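Local coordinates for periplasmic binding protein/LacI transcriptional regulator (Shewanella sp. ANA-3, PDB 5OCP) that binds L-arabinofuranose in the periplasm and probably delivers it to the arabinose ABC transporter, at residues 76-81 / 95-100; 159-164 / 180-185. All coordinates share one frame; numbering follows the deposited sequence.

Interaction 1 and interaction 2 lie on opposite sides of the centre of the chain, one in each lobe of this periplasmic binding protein. Their centres are 44 Å apart, and their nearest atoms about 26 Å. In interaction 1, helix 71-79 meets the loop that leads into strand 101-104 of the all-parallel sheet. In interaction 2, strand 157-164, at the margin of the mixed sheet, meets the end of helix 169-183. Both pair one long basic side chain with an oxygen acceptor. None of the four segments supplies a residue of the arabinofuranose pocket, although Asp88 and Arg89 lie earlier in the connection that holds 95-100, and Phe167 lies between strand 157-164 and helix 169-183.

Interaction 1: residues 76-81 / 95-100; sequences EAKRAK and DDSLFL
Lys78 reaches from helix 71-79 to the loop residues Ser97 and Leu98. Its NZ donates a hydrogen bond to the backbone O of Ser97 at 3.1 Å. The ammonium sits above the carbonyl plane, 51° out of it. Ser97 OG lies 3.4 Å from the same Lys78 NZ. Along the aliphatic part, Lys78 CD touches Leu98 CD2 at 4.0 Å, and the two side chains cross at about a right angle. Lys78 CG is anti to the backbone N (chi1 -172°), and the chain stays extended until it bends at chi4, which brings NZ to the loop. In this Rossmann-like lobe, the helix comes before strand 84-87, and the loop joins that strand to strand 101-104. Asp95 holds Ser97 in place. Its OD1 accepts from Ser97 N at 3.0 Å, an Asx turn, and from Ser97 OG at 2.7 Å. Both donors come from above the carboxylate plane, on the same face. Asp95 OD2 is 5.9 Å from Lys78 NZ, so any attraction between the charges would act without contact. Further out, Leu98 packs on Leu74 and Lys75 of the helix, while Lys267 donates to the backbone O atoms of Asp96 and Phe99.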
ATOM      1  N   GLU A  76     -18.559 -18.886  -5.119  1.00 21.98           N
ATOM      2  CA  GLU A  76     -18.578 -19.241  -6.528  1.00 22.81           C
ATOM      3  C   GLU A  76     -17.278 -19.840  -7.008  1.00 22.11           C
ATOM      4  O   GLU A  76     -17.262 -20.833  -7.748  1.00 23.03           O
ATOM      5  CB  GLU A  76     -18.949 -18.018  -7.382  1.00 25.76           C
ATOM      6  CG  GLU A  76     -20.416 -17.596  -7.281  1.00 30.36           C
ATOM      7  CD  GLU A  76     -20.721 -16.238  -7.886  1.00 37.33           C
ATOM      8  OE1 GLU A  76     -20.025 -15.818  -8.811  1.00 36.20           O
ATOM      9  OE2 GLU A  76     -21.698 -15.577  -7.436  1.00 42.79           O
ATOM     10  N   ALA A  77     -16.132 -19.188  -6.690  1.00 18.76           N
ATOM     11  CA  ALA A  77     -14.889 -19.776  -6.980  1.00 19.20           C
ATOM     12  C   ALA A  77     -14.660 -21.174  -6.365  1.00 19.12           C
ATOM     13  O   ALA A  77     -14.048 -22.062  -6.971  1.00 19.84           O
ATOM     14  CB  ALA A  77     -13.761 -18.822  -6.576  1.00 19.27           C
ATOM     15  N   LYS A  78     -15.127 -21.341  -5.145  1.00 21.41           N
ATOM     16  CA  LYS A  78     -14.932 -22.563  -4.458  1.00 23.98           C
ATOM     17  C   LYS A  78     -15.715 -23.695  -5.163  1.00 24.05           C
ATOM     18  O   LYS A  78     -15.193 -24.777  -5.418  1.00 27.33           O
ATOM     19  CB  LYS A  78     -15.344 -22.442  -3.014  1.00 27.26           C
ATOM     20  CG  LYS A  78     -14.937 -23.702  -2.241  1.00 33.99           C
ATOM     21  CD  LYS A  78     -15.155 -23.473  -0.743  1.00 38.76           C
ATOM     22  CE  LYS A  78     -14.864 -24.732   0.091  1.00 44.95           C
ATOM     23  NZ  LYS A  78     -13.407 -24.825   0.406  1.00 49.37           N
ATOM     24  N   ARG A  79     -16.924 -23.400  -5.504  1.00 26.95           N
ATOM     25  CA  ARG A  79     -17.797 -24.358  -6.265  1.00 30.22           C
ATOM     26  C   ARG A  79     -17.206 -24.705  -7.600  1.00 29.42           C
ATOM     27  O   ARG A  79     -17.257 -25.843  -8.000  1.00 28.37           O
ATOM     28  CB  ARG A  79     -19.206 -23.787  -6.402  1.00 33.55           C
ATOM     29  CG  ARG A  79     -20.002 -23.800  -5.104  1.00 39.61           C
ATOM     30  CD  ARG A  79     -21.486 -23.429  -5.312  1.00 48.87           C
ATOM     31  NE  ARG A  79     -21.734 -21.997  -5.609  1.00 54.61           N
ATOM     32  CZ  ARG A  79     -22.164 -21.051  -4.749  1.00 53.88           C
ATOM     33  NH1 ARG A  79     -22.445 -21.312  -3.467  1.00 58.52           N
ATOM     34  NH2 ARG A  79     -22.329 -19.804  -5.181  1.00 55.61           N
ATOM     35  N   ALA A  80     -16.536 -23.734  -8.236  1.00 24.61           N
ATOM     36  CA  ALA A  80     -15.781 -23.947  -9.450  1.00 25.54           C
ATOM     37  C   ALA A  80     -14.457 -24.648  -9.308  1.00 22.76           C
ATOM     38  O   ALA A  80     -13.805 -24.887 -10.307  1.00 23.87           O
ATOM     39  CB  ALA A  80     -15.578 -22.605 -10.151  1.00 24.96           C
ATOM     40  N   LYS A  81     -14.045 -24.931  -8.061  1.00 24.42           N
ATOM     41  CA  LYS A  81     -12.771 -25.542  -7.704  1.00 25.26           C
ATOM     42  C   LYS A  81     -11.558 -24.761  -8.223  1.00 22.98           C
ATOM     43  O   LYS A  81     -10.568 -25.327  -8.738  1.00 27.60           O
ATOM     44  CB  LYS A  81     -12.754 -26.985  -8.170  1.00 28.80           C
ATOM     45  CG  LYS A  81     -13.870 -27.786  -7.541  1.00 33.77           C
ATOM     46  CD  LYS A  81     -13.779 -29.223  -8.053  1.00 40.94           C
ATOM     47  CE  LYS A  81     -14.627 -30.195  -7.218  1.00 48.53           C
ATOM     48  NZ  LYS A  81     -16.037 -30.187  -7.666  1.00 56.21           N
ATOM     49  N   ASP A  95     -15.053 -17.959   6.900  1.00 25.01           N
ATOM     50  CA  ASP A  95     -14.568 -19.270   6.623  1.00 23.58           C
ATOM     51  C   ASP A  95     -13.341 -19.186   5.815  1.00 23.94           C
ATOM     52  O   ASP A  95     -13.371 -18.923   4.685  1.00 23.37           O
ATOM     53  CB  ASP A  95     -15.674 -19.986   5.857  1.00 28.47           C
ATOM     54  CG  ASP A  95     -15.316 -21.363   5.421  1.00 28.34           C
ATOM     55  OD1 ASP A  95     -14.242 -21.839   5.687  1.00 32.53           O
ATOM     56  OD2 ASP A  95     -16.169 -21.987   4.806  1.00 34.18           O
ATOM     57  N   ASP A  96     -12.213 -19.567   6.417  1.00 30.00           N
ATOM     58  CA  ASP A  96     -10.947 -19.480   5.745  1.00 30.00           C
ATOM     59  C   ASP A  96     -10.669 -20.522   4.642  1.00 30.00           C
ATOM     60  O   ASP A  96      -9.663 -20.476   4.012  1.00 30.00           O
ATOM     61  CB  ASP A  96      -9.815 -19.329   6.757  1.00 30.00           C
ATOM     62  CG  ASP A  96      -9.893 -17.995   7.550  1.00 30.00           C
ATOM     63  OD1 ASP A  96     -10.648 -17.087   7.223  1.00 30.00           O
ATOM     64  OD2 ASP A  96      -9.188 -17.859   8.551  1.00 30.00           O
ATOM     65  N   SER A  97     -11.594 -21.474   4.439  1.00 21.62           N
ATOM     66  CA  SER A  97     -11.496 -22.378   3.354  1.00 21.27           C
ATOM     67  C   SER A  97     -11.917 -21.671   2.073  1.00 21.05           C
ATOM     68  O   SER A  97     -11.783 -22.232   1.039  1.00 24.81           O
ATOM     69  CB  SER A  97     -12.350 -23.608   3.559  1.00 26.30           C
ATOM     70  OG  SER A  97     -13.686 -23.295   3.453  1.00 27.59           O
ATOM     71  N   LEU A  98     -12.422 -20.449   2.166  1.00 21.55           N
ATOM     72  CA  LEU A  98     -12.772 -19.685   0.934  1.00 20.60           C
ATOM     73  C   LEU A  98     -11.557 -19.074   0.163  1.00 20.30           C
ATOM     74  O   LEU A  98     -11.759 -18.465  -0.910  1.00 20.45           O
ATOM     75  CB  LEU A  98     -13.792 -18.662   1.262  1.00 21.48           C
ATOM     76  CG  LEU A  98     -15.183 -19.141   1.613  1.00 23.93           C
ATOM     77  CD1 LEU A  98     -15.925 -17.974   2.186  1.00 22.47           C
ATOM     78  CD2 LEU A  98     -15.908 -19.709   0.415  1.00 25.45           C
ATOM     79  N   PHE A  99     -10.331 -19.247   0.691  1.00 18.02           N
ATOM     80  CA  PHE A  99      -9.140 -18.863   0.022  1.00 16.10           C
ATOM     81  C   PHE A  99      -7.992 -19.847   0.368  1.00 17.48           C
ATOM     82  O   PHE A  99      -8.020 -20.568   1.405  1.00 18.88           O
ATOM     83  CB  PHE A  99      -8.839 -17.375   0.318  1.00 18.09           C
ATOM     84  CG  PHE A  99      -8.479 -17.105   1.738  1.00 16.89           C
ATOM     85  CD1 PHE A  99      -7.149 -17.203   2.155  1.00 17.51           C
ATOM     86  CD2 PHE A  99      -9.472 -16.752   2.645  1.00 20.02           C
ATOM     87  CE1 PHE A  99      -6.833 -16.977   3.472  1.00 19.46           C
ATOM     88  CE2 PHE A  99      -9.183 -16.582   3.981  1.00 21.63           C
ATOM     89  CZ  PHE A  99      -7.832 -16.698   4.392  1.00 19.26           C
ATOM     90  N   LEU A 100      -7.026 -19.912  -0.490  1.00 16.72           N
ATOM     91  CA  LEU A 100      -5.896 -20.741  -0.357  1.00 16.48           C
ATOM     92  C   LEU A 100      -4.956 -20.099   0.674  1.00 18.03           C
ATOM     93  O   LEU A 100      -4.567 -20.738   1.611  1.00 18.47           O
ATOM     94  CB  LEU A 100      -5.230 -20.936  -1.715  1.00 16.52           C
ATOM     95  CG  LEU A 100      -3.935 -21.674  -1.776  1.00 16.36           C
ATOM     96  CD1 LEU A 100      -4.007 -23.102  -1.159  1.00 19.17           C
ATOM     97  CD2 LEU A 100      -3.354 -21.778  -3.133  1.00 18.14           C
TER

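Interaction 2: residues 159-164 / 180-185; sequences IVRSQT and LKAQNG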
ATOM      1  N   ILE A 159      -2.195  13.242  17.665  1.00 15.67           N
ATOM      2  CA  ILE A 159      -2.733  13.521  16.393  1.00 15.78           C
ATOM      3  C   ILE A 159      -3.792  14.605  16.527  1.00 16.62           C
ATOM      4  O   ILE A 159      -4.827  14.364  17.185  1.00 17.23           O
ATOM      5  CB  ILE A 159      -3.301  12.272  15.694  1.00 16.52           C
ATOM      6  CG1 ILE A 159      -2.141  11.282  15.389  1.00 17.52           C
ATOM      7  CG2 ILE A 159      -3.976  12.664  14.429  1.00 15.39           C
ATOM      8  CD1 ILE A 159      -2.605   9.890  14.868  1.00 20.36           C
ATOM      9  N   VAL A 160      -3.490  15.747  15.935  1.00 14.74           N
ATOM     10  CA  VAL A 160      -4.348  16.934  16.087  1.00 17.56           C
ATOM     11  C   VAL A 160      -5.263  17.132  14.953  1.00 19.15           C
ATOM     12  O   VAL A 160      -6.242  17.861  15.118  1.00 19.97           O
ATOM     13  CB  VAL A 160      -3.560  18.221  16.442  1.00 18.21           C
ATOM     14  CG1 VAL A 160      -2.781  18.015  17.724  1.00 21.55           C
ATOM     15  CG2 VAL A 160      -2.654  18.692  15.317  1.00 17.93           C
ATOM     16  N   ARG A 161      -5.024  16.505  13.796  1.00 16.06           N
ATOM     17  CA  ARG A 161      -5.884  16.685  12.586  1.00 16.99           C
ATOM     18  C   ARG A 161      -5.848  15.305  11.938  1.00 17.30           C
ATOM     19  O   ARG A 161      -4.757  14.704  11.916  1.00 14.57           O
ATOM     20  CB  ARG A 161      -5.262  17.614  11.474  1.00 20.25           C
ATOM     21  CG  ARG A 161      -4.779  18.984  11.881  1.00 23.20           C
ATOM     22  CD  ARG A 161      -5.938  19.899  11.786  1.00 26.62           C
ATOM     23  NE  ARG A 161      -5.904  21.032  12.697  1.00 28.91           N
ATOM     24  CZ  ARG A 161      -7.002  21.692  13.055  1.00 38.33           C
ATOM     25  NH1 ARG A 161      -8.189  21.316  12.575  1.00 37.72           N
ATOM     26  NH2 ARG A 161      -6.927  22.732  13.895  1.00 42.73           N
ATOM     27  N   SER A 162      -6.988  14.840  11.393  1.00 17.06           N
ATOM     28  CA  SER A 162      -7.012  13.533  10.740  1.00 17.12           C
ATOM     29  C   SER A 162      -8.134  13.511   9.711  1.00 17.59           C
ATOM     30  O   SER A 162      -9.225  13.889  10.047  1.00 17.31           O
ATOM     31  CB  SER A 162      -7.109  12.433  11.771  1.00 19.00           C
ATOM     32  OG  SER A 162      -7.149  11.197  11.152  1.00 24.14           O
ATOM     33  N   GLN A 163      -7.811  13.182   8.447  1.00 15.63           N
ATOM     34  CA  GLN A 163      -8.799  13.171   7.380  1.00 17.74           C
ATOM     35  C   GLN A 163      -8.289  12.292   6.266  1.00 18.18           C
ATOM     36  O   GLN A 163      -7.037  12.183   6.032  1.00 14.66           O
ATOM     37  CB  GLN A 163      -9.048  14.607   6.922  1.00 21.30           C
ATOM     38  CG  GLN A 163     -10.113  14.785   5.851  1.00 24.90           C
ATOM     39  CD  GLN A 163     -10.332  16.252   5.482  1.00 28.76           C
ATOM     40  OE1 GLN A 163      -9.905  17.177   6.193  1.00 32.32           O
ATOM     41  NE2 GLN A 163     -10.988  16.468   4.372  1.00 31.29           N
ATOM     42  N   THR A 164      -9.218  11.706   5.516  1.00 16.34           N
ATOM     43  CA  THR A 164      -8.749  10.890   4.366  1.00 16.02           C
ATOM     44  C   THR A 164      -8.261  11.736   3.200  1.00 17.00           C
ATOM     45  O   THR A 164      -8.882  12.749   2.791  1.00 18.55           O
ATOM     46  CB  THR A 164      -9.801   9.864   3.900  1.00 18.42           C
ATOM     47  OG1 THR A 164      -9.230   9.050   2.823  1.00 16.55           O
ATOM     48  CG2 THR A 164     -11.057  10.570   3.324  1.00 18.46           C
ATOM     49  N   LEU A 180      -3.616  23.218   7.238  1.00 18.03           N
ATOM     50  CA  LEU A 180      -2.697  24.343   7.446  1.00 20.43           C
ATOM     51  C   LEU A 180      -3.576  25.574   7.732  1.00 21.45           C
ATOM     52  O   LEU A 180      -3.272  26.347   8.625  1.00 21.94           O
ATOM     53  CB  LEU A 180      -1.805  24.563   6.247  1.00 18.84           C
ATOM     54  CG  LEU A 180      -0.692  23.492   6.137  1.00 21.20           C
ATOM     55  CD1 LEU A 180      -0.010  23.650   4.795  1.00 23.86           C
ATOM     56  CD2 LEU A 180       0.268  23.576   7.287  1.00 23.49           C
ATOM     57  N   LYS A 181      -4.729  25.623   7.071  1.00 22.92           N
ATOM     58  CA  LYS A 181      -5.698  26.685   7.282  1.00 25.65           C
ATOM     59  C   LYS A 181      -6.370  26.517   8.651  1.00 23.46           C
ATOM     60  O   LYS A 181      -6.545  27.495   9.377  1.00 29.15           O
ATOM     61  CB  LYS A 181      -6.751  26.680   6.172  1.00 31.00           C
ATOM     62  CG  LYS A 181      -6.335  27.433   4.919  1.00 41.22           C
ATOM     63  CD  LYS A 181      -7.051  26.899   3.690  1.00 46.05           C
ATOM     64  CE  LYS A 181      -8.424  27.530   3.533  1.00 55.76           C
ATOM     65  NZ  LYS A 181      -8.527  28.824   4.264  1.00 60.50           N
ATOM     66  N   ALA A 182      -6.746  25.286   9.005  1.00 22.71           N
ATOM     67  CA  ALA A 182      -7.372  25.053  10.280  1.00 23.22           C
ATOM     68  C   ALA A 182      -6.433  25.237  11.461  1.00 29.21           C
ATOM     69  O   ALA A 182      -6.882  25.450  12.554  1.00 31.02           O
ATOM     70  CB  ALA A 182      -8.017  23.687  10.353  1.00 22.38           C
ATOM     71  N   GLN A 183      -5.136  25.064  11.247  1.00 25.21           N
ATOM     72  CA  GLN A 183      -4.179  25.242  12.379  1.00 23.46           C
ATOM     73  C   GLN A 183      -4.152  26.651  12.896  1.00 28.36           C
ATOM     74  O   GLN A 183      -3.804  26.887  14.106  1.00 25.56           O
ATOM     75  CB  GLN A 183      -2.796  24.805  12.005  1.00 23.69           C
ATOM     76  CG  GLN A 183      -2.743  23.281  12.027  1.00 22.32           C
ATOM     77  CD  GLN A 183      -2.655  22.682  13.392  1.00 24.11           C
ATOM     78  OE1 GLN A 183      -3.547  21.897  13.804  1.00 25.75           O
ATOM     79  NE2 GLN A 183      -1.558  23.026  14.140  1.00 21.63           N
ATOM     80  N   ASN A 184      -4.463  27.565  11.982  1.00 29.63           N
ATOM     81  CA  ASN A 184      -4.634  28.988  12.372  1.00 29.98           C
ATOM     82  C   ASN A 184      -3.263  29.467  12.922  1.00 31.99           C
ATOM     83  O   ASN A 184      -3.242  30.123  13.962  1.00 29.66           O
ATOM     84  CB  ASN A 184      -5.759  29.077  13.439  1.00 28.72           C
ATOM     85  CG  ASN A 184      -6.272  30.513  13.649  1.00 30.70           C
ATOM     86  OD1 ASN A 184      -6.282  31.299  12.693  1.00 30.92           O
ATOM     87  ND2 ASN A 184      -6.728  30.834  14.884  1.00 26.83           N
ATOM     88  N   GLY A 185      -2.160  29.063  12.262  1.00 26.28           N
ATOM     89  CA  GLY A 185      -0.778  29.415  12.590  1.00 25.99           C
ATOM     90  C   GLY A 185      -0.025  28.553  13.604  1.00 19.55           C
ATOM     91  O   GLY A 185       1.143  28.723  13.761  1.00 22.01           O
TER
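In a beta-alpha unit of the mixed-sheet lobe, Arg161 of strand 157-164 meets Ala182 and Gln183 at the C-terminal end of helix 169-183. Arg161 NE donates to the side-chain OE1 of Gln183 at 2.7 Å. The bond is nearly straight, with an N-H...O angle of 176°. Gln183 OE1 lies at the edge of the guanidinium, in its plane, and receives the N-H on a lone pair. The guanidinium and amide planes are nevertheless 83° apart, so the two groups meet edge-on and do not lie flat together. Both chains bend at chi2, and they run past each other in opposite directions. The bend in Arg161 (chi2 -87°) turns its far end along the helix terminus. Ala182 CB then sits over one face of the guanidinium, offset toward the rim, 3.3 Å from Arg161 NH1. Arg161 NH2 also comes within 3.0 Å of Ala182 O, but the angle is too poor for a hydrogen bond. Val160 CG2 touches Gln183 OE1 at 3.7 Å, which puts a methyl group beside the same oxygen. The other end of the amide is held as well, because Gln183 NE2 donates to the backbone O of Gln186. Together the two bonds should limit rotation of the amide. With the guanidinium gone, as with an alanine here in place of Arg161, Gln183 OE1 would probably lack its NE donor and the methyl of Ala182 its flat neighbour. Arg161 also packs on Phe179, one turn earlier in the helix. Helix 169-183 links strand 157-164 to strand 190-193, which is parallel to it on the other side of strand 126-132: a beta-alpha-beta crossover, as in the lobes of periplasmic binding proteins.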